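Local coordinates for free methionine-R-sulfoxide reductase (Saccharomyces cerevisiae, PDB 1F5M), which catalyses the thioredoxin-dependent reduction of free methionine (R)-sulfoxide to methionine and helps protect the cell against oxidative stress, at residues Ile64-Phe69 and Lys88-Met93; Asp11-Ser16 and Ala49-Trp54; Gly146-Asp151 and Glu167-Leu172. All coordinates share one frame; numbering follows the deposited sequence.

Interaction 1 (Ile64-Phe69 and Lys88-Met93); sequences INWAGF and KVACQM
Trp66 joins the antiparallel sheet of the GAF fold to the loop Lys88-Met93, meeting Lys88 O with its ring edge and the Ala90 methyl obliquely. A classic beta bulge interrupts strand 64-72 here, Asn65 and Trp66 both facing Asp151 of strand 144-152. In Trp66, CG is anti to the backbone N, beside the carbonyl carbon (chi1 -151°), which carries the ring to the loop. Lys88 O lies in the plane of the indole, with Trp66 NE1 2.9 Å from it. The N-H...O angle is only 130°, so this hydrogen bond is weak; Trp66 CD1, at 3.3 Å from the same Lys88 O, shows the oxygen displaced toward CD1. Ala90 CB comes 3.6 Å from CZ2 of Trp66, while Phe85 stacks on the indole. Replacing Trp66 by an alanine would probably leave Lys88 O without its indole donor and open a gap beside the Ala90 methyl. Cys91, the next loop residue, is disulfide-bonded to Cys125, and Ala90 also packs on Cys125. Asn65 turns its amide nitrogen to Thr129 and Asp126, but its backbone joins the loop through a water. The water stands 2.8 Å from Asn65 O, to which it can donate, and accepts from Lys88 N at 3.2 Å.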
loop_
_atom_site.group_PDB
_atom_site.type_symbol
_atom_site.label_atom_id
_atom_site.label_comp_id
_atom_site.label_asym_id
_atom_site.label_seq_id
_atom_site.Cartn_x
_atom_site.Cartn_y
_atom_site.Cartn_z
ATOM N N ILE B 64 -14.332 -5.273 4.838
ATOM C CA ILE B 64 -13.427 -5.437 3.707
ATOM C C ILE B 64 -12.086 -6.060 4.135
ATOM O O ILE B 64 -11.703 -5.974 5.303
ATOM C CB ILE B 64 -13.153 -4.086 2.986
ATOM C CG1 ILE B 64 -12.457 -3.115 3.954
ATOM C CG2 ILE B 64 -14.480 -3.491 2.478
ATOM C CD1 ILE B 64 -11.701 -2.058 3.260
ATOM N N ASN B 65 -11.422 -6.720 3.187
ATOM C CA ASN B 65 -10.130 -7.355 3.382
ATOM C C ASN B 65 -9.123 -6.879 2.343
ATOM O O ASN B 65 -7.958 -7.251 2.396
ATOM C CB ASN B 65 -10.198 -8.898 3.363
ATOM C CG ASN B 65 -10.966 -9.474 2.179
ATOM O OD1 ASN B 65 -12.113 -9.128 1.937
ATOM N ND2 ASN B 65 -10.343 -10.409 1.472
ATOM N N TRP B 66 -9.546 -6.030 1.423
ATOM C CA TRP B 66 -8.564 -5.539 0.463
ATOM C C TRP B 66 -9.075 -4.304 -0.192
ATOM O O TRP B 66 -10.278 -4.223 -0.531
ATOM C CB TRP B 66 -8.300 -6.579 -0.592
ATOM C CG TRP B 66 -6.954 -6.532 -1.183
ATOM C CD1 TRP B 66 -5.839 -7.168 -0.700
ATOM C CD2 TRP B 66 -6.553 -5.891 -2.401
ATOM N NE1 TRP B 66 -4.786 -6.974 -1.539
ATOM C CE2 TRP B 66 -5.177 -6.197 -2.593
ATOM C CE3 TRP B 66 -7.206 -5.103 -3.347
ATOM C CZ2 TRP B 66 -4.447 -5.746 -3.688
ATOM C CZ3 TRP B 66 -6.478 -4.651 -4.461
ATOM C CH2 TRP B 66 -5.107 -4.981 -4.616
ATOM N N ALA B 67 -8.197 -3.305 -0.338
ATOM C CA ALA B 67 -8.587 -2.086 -1.032
ATOM C C ALA B 67 -7.351 -1.618 -1.698
ATOM O O ALA B 67 -6.343 -1.276 -1.017
ATOM C CB ALA B 67 -9.149 -1.011 -0.055
ATOM N N GLY B 68 -7.396 -1.561 -3.021
ATOM C CA GLY B 68 -6.195 -1.170 -3.725
ATOM C C GLY B 68 -6.321 -1.002 -5.199
ATOM O O GLY B 68 -7.434 -0.852 -5.743
ATOM N N PHE B 69 -5.178 -1.053 -5.870
ATOM C CA PHE B 69 -5.119 -0.822 -7.314
ATOM C C PHE B 69 -4.253 -1.767 -8.156
ATOM O O PHE B 69 -3.290 -2.379 -7.644
ATOM C CB PHE B 69 -4.562 0.577 -7.629
ATOM C CG PHE B 69 -5.286 1.715 -6.942
ATOM C CD1 PHE B 69 -5.039 2.012 -5.585
ATOM C CD2 PHE B 69 -6.285 2.420 -7.627
ATOM C CE1 PHE B 69 -5.798 2.990 -4.919
ATOM C CE2 PHE B 69 -7.052 3.410 -6.952
ATOM C CZ PHE B 69 -6.806 3.681 -5.605
ATOM N N LYS B 88 -4.137 -8.043 2.532
ATOM C CA LYS B 88 -3.169 -9.121 2.468
ATOM C C LYS B 88 -2.549 -9.230 1.093
ATOM O O LYS B 88 -3.106 -8.716 0.146
ATOM C CB LYS B 88 -3.830 -10.436 2.855
ATOM C CG LYS B 88 -4.363 -10.400 4.261
ATOM C CD LYS B 88 -5.098 -11.680 4.539
ATOM C CE LYS B 88 -5.458 -11.767 6.032
ATOM N NZ LYS B 88 -6.273 -12.987 6.260
ATOM N N VAL B 89 -1.368 -9.865 1.022
ATOM C CA VAL B 89 -0.615 -10.106 -0.222
ATOM C C VAL B 89 -1.580 -10.571 -1.360
ATOM O O VAL B 89 -2.510 -11.345 -1.138
ATOM C CB VAL B 89 0.517 -11.137 0.095
ATOM C CG1 VAL B 89 1.104 -11.741 -1.163
ATOM C CG2 VAL B 89 1.647 -10.390 0.894
ATOM N N ALA B 90 -1.330 -10.084 -2.576
ATOM C CA ALA B 90 -2.193 -10.321 -3.716
ATOM C C ALA B 90 -1.467 -10.699 -5.003
ATOM O O ALA B 90 -0.236 -10.567 -5.097
ATOM C CB ALA B 90 -3.009 -9.059 -3.967
ATOM N N CYS B 91 -2.267 -11.126 -5.985
ATOM C CA CYS B 91 -1.789 -11.546 -7.297
ATOM C C CYS B 91 -1.038 -10.378 -7.964
ATOM O O CYS B 91 -1.467 -9.221 -7.891
ATOM C CB CYS B 91 -2.985 -11.988 -8.158
ATOM S SG CYS B 91 -4.305 -12.963 -7.337
ATOM N N GLN B 92 0.092 -10.690 -8.592
ATOM C CA GLN B 92 0.964 -9.709 -9.230
ATOM C C GLN B 92 0.562 -9.212 -10.614
ATOM O O GLN B 92 0.878 -8.074 -11.015
ATOM C CB GLN B 92 2.392 -10.284 -9.300
ATOM C CG GLN B 92 2.921 -10.790 -7.968
ATOM C CD GLN B 92 2.752 -12.280 -7.779
ATOM O OE1 GLN B 92 1.719 -12.868 -8.167
ATOM N NE2 GLN B 92 3.771 -12.920 -7.180
ATOM N N MET B 93 -0.154 -10.041 -11.362
ATOM C CA MET B 93 -0.505 -9.620 -12.692
ATOM C C MET B 93 -1.831 -10.233 -13.050
ATOM O O MET B 93 -2.105 -11.342 -12.637
ATOM C CB MET B 93 0.600 -10.110 -13.657
ATOM C CG MET B 93 0.354 -9.885 -15.131
ATOM S SD MET B 93 1.846 -10.377 -16.102
ATOM C CE MET B 93 3.220 -9.455 -15.139
HETATM O O HOH W 1 -6.742 -9.566 1.435
#

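Interaction 2 (Asp11-Ser16 and Ala49-Trp54)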
loop_
_atom_site.group_PDB
_atom_site.type_symbol
_atom_site.label_atom_id
_atom_site.label_comp_id
_atom_site.label_asym_id
_atom_site.label_seq_id
_atom_site.Cartn_x
_atom_site.Cartn_y
_atom_site.Cartn_z
ATOM N N ASP B 11 -4.594 12.000 9.810
ATOM C CA ASP B 11 -5.913 12.479 10.188
ATOM C C ASP B 11 -6.972 12.424 9.110
ATOM O O ASP B 11 -8.153 12.543 9.384
ATOM C CB ASP B 11 -5.820 13.892 10.776
ATOM C CG ASP B 11 -5.133 13.911 12.141
ATOM O OD1 ASP B 11 -5.434 13.049 13.006
ATOM O OD2 ASP B 11 -4.298 14.794 12.361
ATOM N N HIS B 12 -6.567 12.239 7.869
ATOM C CA HIS B 12 -7.555 12.115 6.820
ATOM C C HIS B 12 -8.359 10.851 7.009
ATOM O O HIS B 12 -9.436 10.664 6.423
ATOM C CB HIS B 12 -6.860 12.040 5.471
ATOM C CG HIS B 12 -6.344 13.355 5.009
ATOM N ND1 HIS B 12 -7.159 14.322 4.457
ATOM C CD2 HIS B 12 -5.100 13.883 5.050
ATOM C CE1 HIS B 12 -6.435 15.383 4.169
ATOM N NE2 HIS B 12 -5.183 15.142 4.519
ATOM N N VAL B 13 -7.831 9.968 7.840
ATOM C CA VAL B 13 -8.455 8.684 8.062
ATOM C C VAL B 13 -8.941 8.573 9.515
ATOM O O VAL B 13 -9.354 7.509 9.979
ATOM C CB VAL B 13 -7.390 7.605 7.637
ATOM C CG1 VAL B 13 -7.332 6.485 8.589
ATOM C CG2 VAL B 13 -7.647 7.172 6.196
ATOM N N ASN B 14 -8.906 9.699 10.231
ATOM C CA ASN B 14 -9.350 9.722 11.620
ATOM C C ASN B 14 -10.624 10.542 11.697
ATOM O O ASN B 14 -10.576 11.777 11.700
ATOM C CB ASN B 14 -8.290 10.362 12.542
ATOM C CG ASN B 14 -7.027 9.517 12.666
ATOM O OD1 ASN B 14 -7.084 8.281 12.679
ATOM N ND2 ASN B 14 -5.891 10.175 12.808
ATOM N N TYR B 15 -11.760 9.865 11.711
ATOM C CA TYR B 15 -13.045 10.541 11.832
ATOM C C TYR B 15 -14.017 9.564 12.456
ATOM O O TYR B 15 -13.766 8.361 12.476
ATOM C CB TYR B 15 -13.542 11.003 10.478
ATOM C CG TYR B 15 -13.423 9.953 9.419
ATOM C CD1 TYR B 15 -14.428 9.001 9.225
ATOM C CD2 TYR B 15 -12.302 9.918 8.584
ATOM C CE1 TYR B 15 -14.315 8.045 8.222
ATOM C CE2 TYR B 15 -12.180 8.966 7.586
ATOM C CZ TYR B 15 -13.182 8.038 7.415
ATOM O OH TYR B 15 -13.000 7.083 6.472
ATOM N N SER B 16 -15.125 10.079 12.966
ATOM C CA SER B 16 -16.084 9.225 13.639
ATOM C C SER B 16 -16.823 8.335 12.679
ATOM O O SER B 16 -17.048 8.699 11.529
ATOM C CB SER B 16 -17.102 10.052 14.431
ATOM O OG SER B 16 -18.376 9.949 13.819
ATOM N N ALA B 49 -4.382 6.965 -1.611
ATOM C CA ALA B 49 -5.761 6.609 -1.977
ATOM C C ALA B 49 -6.172 5.255 -1.371
ATOM O O ALA B 49 -7.272 5.126 -0.802
ATOM C CB ALA B 49 -5.886 6.549 -3.459
ATOM N N SER B 50 -5.317 4.234 -1.496
ATOM C CA SER B 50 -5.684 2.924 -0.971
ATOM C C SER B 50 -5.981 3.031 0.531
ATOM O O SER B 50 -6.895 2.398 1.035
ATOM C CB SER B 50 -4.577 1.881 -1.256
ATOM O OG SER B 50 -3.432 2.096 -0.447
ATOM N N SER B 51 -5.233 3.860 1.260
ATOM C CA SER B 51 -5.493 4.005 2.686
ATOM C C SER B 51 -6.854 4.715 2.975
ATOM O O SER B 51 -7.563 4.385 3.929
ATOM C CB SER B 51 -4.347 4.799 3.296
ATOM O OG SER B 51 -4.548 4.949 4.656
ATOM N N LEU B 52 -7.209 5.686 2.145
ATOM C CA LEU B 52 -8.456 6.450 2.274
ATOM C C LEU B 52 -9.627 5.459 2.097
ATOM O O LEU B 52 -10.521 5.358 2.966
ATOM C CB LEU B 52 -8.533 7.552 1.173
ATOM C CG LEU B 52 -7.686 8.814 1.428
ATOM C CD1 LEU B 52 -7.808 9.848 0.272
ATOM C CD2 LEU B 52 -8.172 9.440 2.764
ATOM N N ILE B 53 -9.552 4.663 1.039
ATOM C CA ILE B 53 -10.625 3.703 0.718
ATOM C C ILE B 53 -10.783 2.662 1.823
ATOM O O ILE B 53 -11.883 2.409 2.293
ATOM C CB ILE B 53 -10.329 3.003 -0.609
ATOM C CG1 ILE B 53 -10.342 4.047 -1.735
ATOM C CG2 ILE B 53 -11.349 1.872 -0.875
ATOM C CD1 ILE B 53 -9.746 3.545 -3.011
ATOM N N TRP B 54 -9.653 2.136 2.292
ATOM C CA TRP B 54 -9.641 1.102 3.305
ATOM C C TRP B 54 -10.362 1.591 4.571
ATOM O O TRP B 54 -11.272 0.935 5.074
ATOM C CB TRP B 54 -8.165 0.721 3.679
ATOM C CG TRP B 54 -8.132 -0.244 4.871
ATOM C CD1 TRP B 54 -8.272 0.075 6.190
ATOM C CD2 TRP B 54 -8.078 -1.657 4.803
ATOM N NE1 TRP B 54 -8.311 -1.058 6.952
ATOM C CE2 TRP B 54 -8.190 -2.146 6.128
ATOM C CE3 TRP B 54 -7.960 -2.579 3.744
ATOM C CZ2 TRP B 54 -8.176 -3.522 6.434
ATOM C CZ3 TRP B 54 -7.949 -3.952 4.045
ATOM C CH2 TRP B 54 -8.054 -4.408 5.389
HETATM O O HOH W 2 -11.254 7.541 4.709
#
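Leu52 has chi1 -78°, which sets CG opposite its carbonyl carbon; with chi2 179° CD1 is the extended branch, and CD2, the other, is left facing His12 and Val13. Leu52 CD2 ends 4.0 Å from His12 CB. Val13 has an unstaggered chi1 of 137°, and its CG2 methyl is directed at the helix backbone, 3.6 Å from Ser51 O and 4.1 Å from Leu52 CA. The same CG2 also lies 4.1 Å from Leu52 CD2, so one methyl covers both a peptide oxygen and an apolar branch. Of the His12 side chain, CB makes the contact; the ring leads away, and ND1 bonds to Ser31. Tyr15 joins the helix indirectly: a water in the plane of its ring sits 2.5 Å from Tyr15 OH and donates to Leu52 O at 2.9 Å. Asn14 ND2 grips Asp11 OD1 at 2.9 Å in a nearly straight bond, bracing the turn from within. Ser51 OG is bonded to Gly87 O of the second subunit, whose Lys88 packs on Val13 and whose Val89 packs on Leu52. Geometrically, this is an N-terminal 3-10 turn laid on helix 42-59 of the GAF fold, at the dimer interface.

Interaction 3 (Gly146-Asp151 and Glu167-Leu172)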
loop_
_atom_site.group_PDB
_atom_site.type_symbol
_atom_site.label_atom_id
_atom_site.label_comp_id
_atom_site.label_asym_id
_atom_site.label_seq_id
_atom_site.Cartn_x
_atom_site.Cartn_y
_atom_site.Cartn_z
ATOM N N GLY B 146 -5.914 1.639 -15.304
ATOM C CA GLY B 146 -5.826 0.668 -14.226
ATOM C C GLY B 146 -7.201 0.487 -13.601
ATOM O O GLY B 146 -8.212 0.967 -14.129
ATOM N N VAL B 147 -7.266 -0.207 -12.469
ATOM C CA VAL B 147 -8.550 -0.397 -11.811
ATOM C C VAL B 147 -8.430 -0.168 -10.323
ATOM O O VAL B 147 -7.328 -0.233 -9.747
ATOM C CB VAL B 147 -9.107 -1.831 -11.976
ATOM C CG1 VAL B 147 -9.271 -2.196 -13.454
ATOM C CG2 VAL B 147 -8.176 -2.820 -11.287
ATOM N N ILE B 148 -9.567 0.158 -9.721
ATOM C CA ILE B 148 -9.686 0.325 -8.286
ATOM C C ILE B 148 -10.388 -0.969 -7.897
ATOM O O ILE B 148 -11.445 -1.303 -8.455
ATOM C CB ILE B 148 -10.582 1.504 -7.915
ATOM C CG1 ILE B 148 -10.089 2.790 -8.588
ATOM C CG2 ILE B 148 -10.598 1.658 -6.421
ATOM C CD1 ILE B 148 -10.905 4.028 -8.200
ATOM N N ASP B 149 -9.802 -1.683 -6.940
ATOM C CA ASP B 149 -10.303 -2.991 -6.524
ATOM C C ASP B 149 -10.533 -3.106 -5.006
ATOM O O ASP B 149 -9.603 -2.859 -4.162
ATOM C CB ASP B 149 -9.263 -4.049 -6.997
ATOM C CG ASP B 149 -9.721 -5.512 -6.833
ATOM O OD1 ASP B 149 -10.913 -5.793 -6.582
ATOM O OD2 ASP B 149 -8.864 -6.418 -7.009
ATOM N N ILE B 150 -11.755 -3.429 -4.631
ATOM C CA ILE B 150 -12.056 -3.642 -3.199
ATOM C C ILE B 150 -12.628 -5.026 -2.956
ATOM O O ILE B 150 -13.613 -5.420 -3.644
ATOM C CB ILE B 150 -13.071 -2.611 -2.692
ATOM C CG1 ILE B 150 -12.644 -1.207 -3.126
ATOM C CG2 ILE B 150 -13.196 -2.686 -1.184
ATOM C CD1 ILE B 150 -13.561 -0.069 -2.555
ATOM N N ASP B 151 -12.082 -5.772 -1.980
ATOM C CA ASP B 151 -12.602 -7.134 -1.682
ATOM C C ASP B 151 -13.342 -7.063 -0.336
ATOM O O ASP B 151 -12.935 -6.305 0.554
ATOM C CB ASP B 151 -11.505 -8.194 -1.479
ATOM C CG ASP B 151 -10.802 -8.589 -2.745
ATOM O OD1 ASP B 151 -10.985 -7.930 -3.770
ATOM O OD2 ASP B 151 -10.010 -9.565 -2.705
ATOM N N GLU B 167 -16.299 5.844 -9.114
ATOM C CA GLU B 167 -16.057 6.311 -10.477
ATOM C C GLU B 167 -15.682 7.785 -10.429
ATOM O O GLU B 167 -14.998 8.250 -11.314
ATOM C CB GLU B 167 -17.274 6.067 -11.407
ATOM C CG GLU B 167 -17.436 4.568 -11.726
ATOM C CD GLU B 167 -18.377 4.259 -12.883
ATOM O OE1 GLU B 167 -19.233 5.113 -13.196
ATOM O OE2 GLU B 167 -18.259 3.147 -13.473
ATOM N N LYS B 168 -16.110 8.526 -9.408
ATOM C CA LYS B 168 -15.730 9.938 -9.318
ATOM C C LYS B 168 -14.251 9.977 -8.926
ATOM O O LYS B 168 -13.472 10.795 -9.437
ATOM C CB LYS B 168 -16.492 10.649 -8.225
ATOM C CG LYS B 168 -17.918 11.048 -8.594
ATOM C CD LYS B 168 -18.687 11.500 -7.332
ATOM C CE LYS B 168 -20.111 11.914 -7.709
ATOM N NZ LYS B 168 -20.945 12.255 -6.527
ATOM N N LEU B 169 -13.887 9.058 -8.036
ATOM C CA LEU B 169 -12.518 8.970 -7.548
ATOM C C LEU B 169 -11.556 8.605 -8.668
ATOM O O LEU B 169 -10.429 9.099 -8.705
ATOM C CB LEU B 169 -12.406 7.922 -6.431
ATOM C CG LEU B 169 -10.980 7.717 -5.854
ATOM C CD1 LEU B 169 -10.470 9.039 -5.241
ATOM C CD2 LEU B 169 -11.029 6.627 -4.768
ATOM N N ALA B 170 -11.992 7.711 -9.545
ATOM C CA ALA B 170 -11.198 7.263 -10.658
ATOM C C ALA B 170 -10.937 8.454 -11.578
ATOM O O ALA B 170 -9.857 8.591 -12.138
ATOM C CB ALA B 170 -11.943 6.093 -11.425
ATOM N N LYS B 171 -11.932 9.315 -11.747
ATOM C CA LYS B 171 -11.738 10.486 -12.606
ATOM C C LYS B 171 -10.720 11.477 -11.993
ATOM O O LYS B 171 -9.920 12.098 -12.711
ATOM C CB LYS B 171 -13.085 11.167 -12.864
ATOM C CG LYS B 171 -13.967 10.389 -13.819
ATOM C CD LYS B 171 -15.319 11.065 -13.956
ATOM C CE LYS B 171 -16.243 10.253 -14.866
ATOM N NZ LYS B 171 -16.410 8.828 -14.371
ATOM N N LEU B 172 -10.735 11.583 -10.673
ATOM C CA LEU B 172 -9.834 12.478 -9.954
ATOM C C LEU B 172 -8.408 11.952 -10.008
ATOM O O LEU B 172 -7.425 12.734 -9.939
ATOM C CB LEU B 172 -10.259 12.621 -8.473
ATOM C CG LEU B 172 -11.492 13.431 -8.110
ATOM C CD1 LEU B 172 -11.684 13.470 -6.602
ATOM C CD2 LEU B 172 -11.346 14.832 -8.664
#
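Within Gly146-Asp151, Ile148 is the residue that touches Glu167-Leu172, through Leu169 and Ala170. Its CB is directed toward the helix, yet neither CB nor CG1 comes within 4.2 Å of the segment Glu167-Leu172; they serve as the stem. From CB the chain divides. Ile148 CG2, opposite the backbone N, goes to helix 42-59, where Ile148 CG2 lies 4.0 Å from Ile53 CD1. CG1 takes the position opposite the carbonyl carbon (chi1 -55°), and an extended chi2 of -177° carries CD1 outward. That terminal methyl does all the touching: Ile148 CD1 stands 4.0 Å from Ala170 CB, 4.1 Å from Ala170 N and 4.3 Å from Leu169 CD2. Leu169 comes from the same helix with its CG opposite the backbone N (chi1 179°), and its side chain also packs on Ile53 and on Leu29 and Tyr32 of helix 21-36. Phe69 of the neighbouring strand borders Ile148 as well, so one isoleucine is shared among the sheet and two helices. The three residues that touch are buried, and their nearest approaches, 4.0 Å or more, are relaxed rather than tight. The side chains meet through methyl groups alone, so cohesion is expected to come from dispersion and the exclusion of water, with shape rather than bond direction setting the fit.

Interactions 1 and 3 share the sheet: strands 64-72 and 144-152 are neighbours, with Gly68 O 2.8 Å from Asp149 N in a probable hydrogen bond, and Trp66 O likewise 2.8 Å from Asp151 N. Interaction 2 adds helix 42-59, whose Ile53 CG2 lies 3.4 Å from Ile150 CD1, although the centres of interactions 2 and 3 are about 15 Å apart. Interactions 1 and 2, with centres about 17 Å apart, both touch the second subunit: Ala90 O accepts from Asn48 ND2 and Asn14 OD1 from Lys88 NZ, both donors on that subunit. Interaction 1 holds Cys91 of the Cys91-Cys125 disulfide, a pairing consistent with a thioredoxin-recycled redox site, whereas interactions 2 and 3 include neither cysteine.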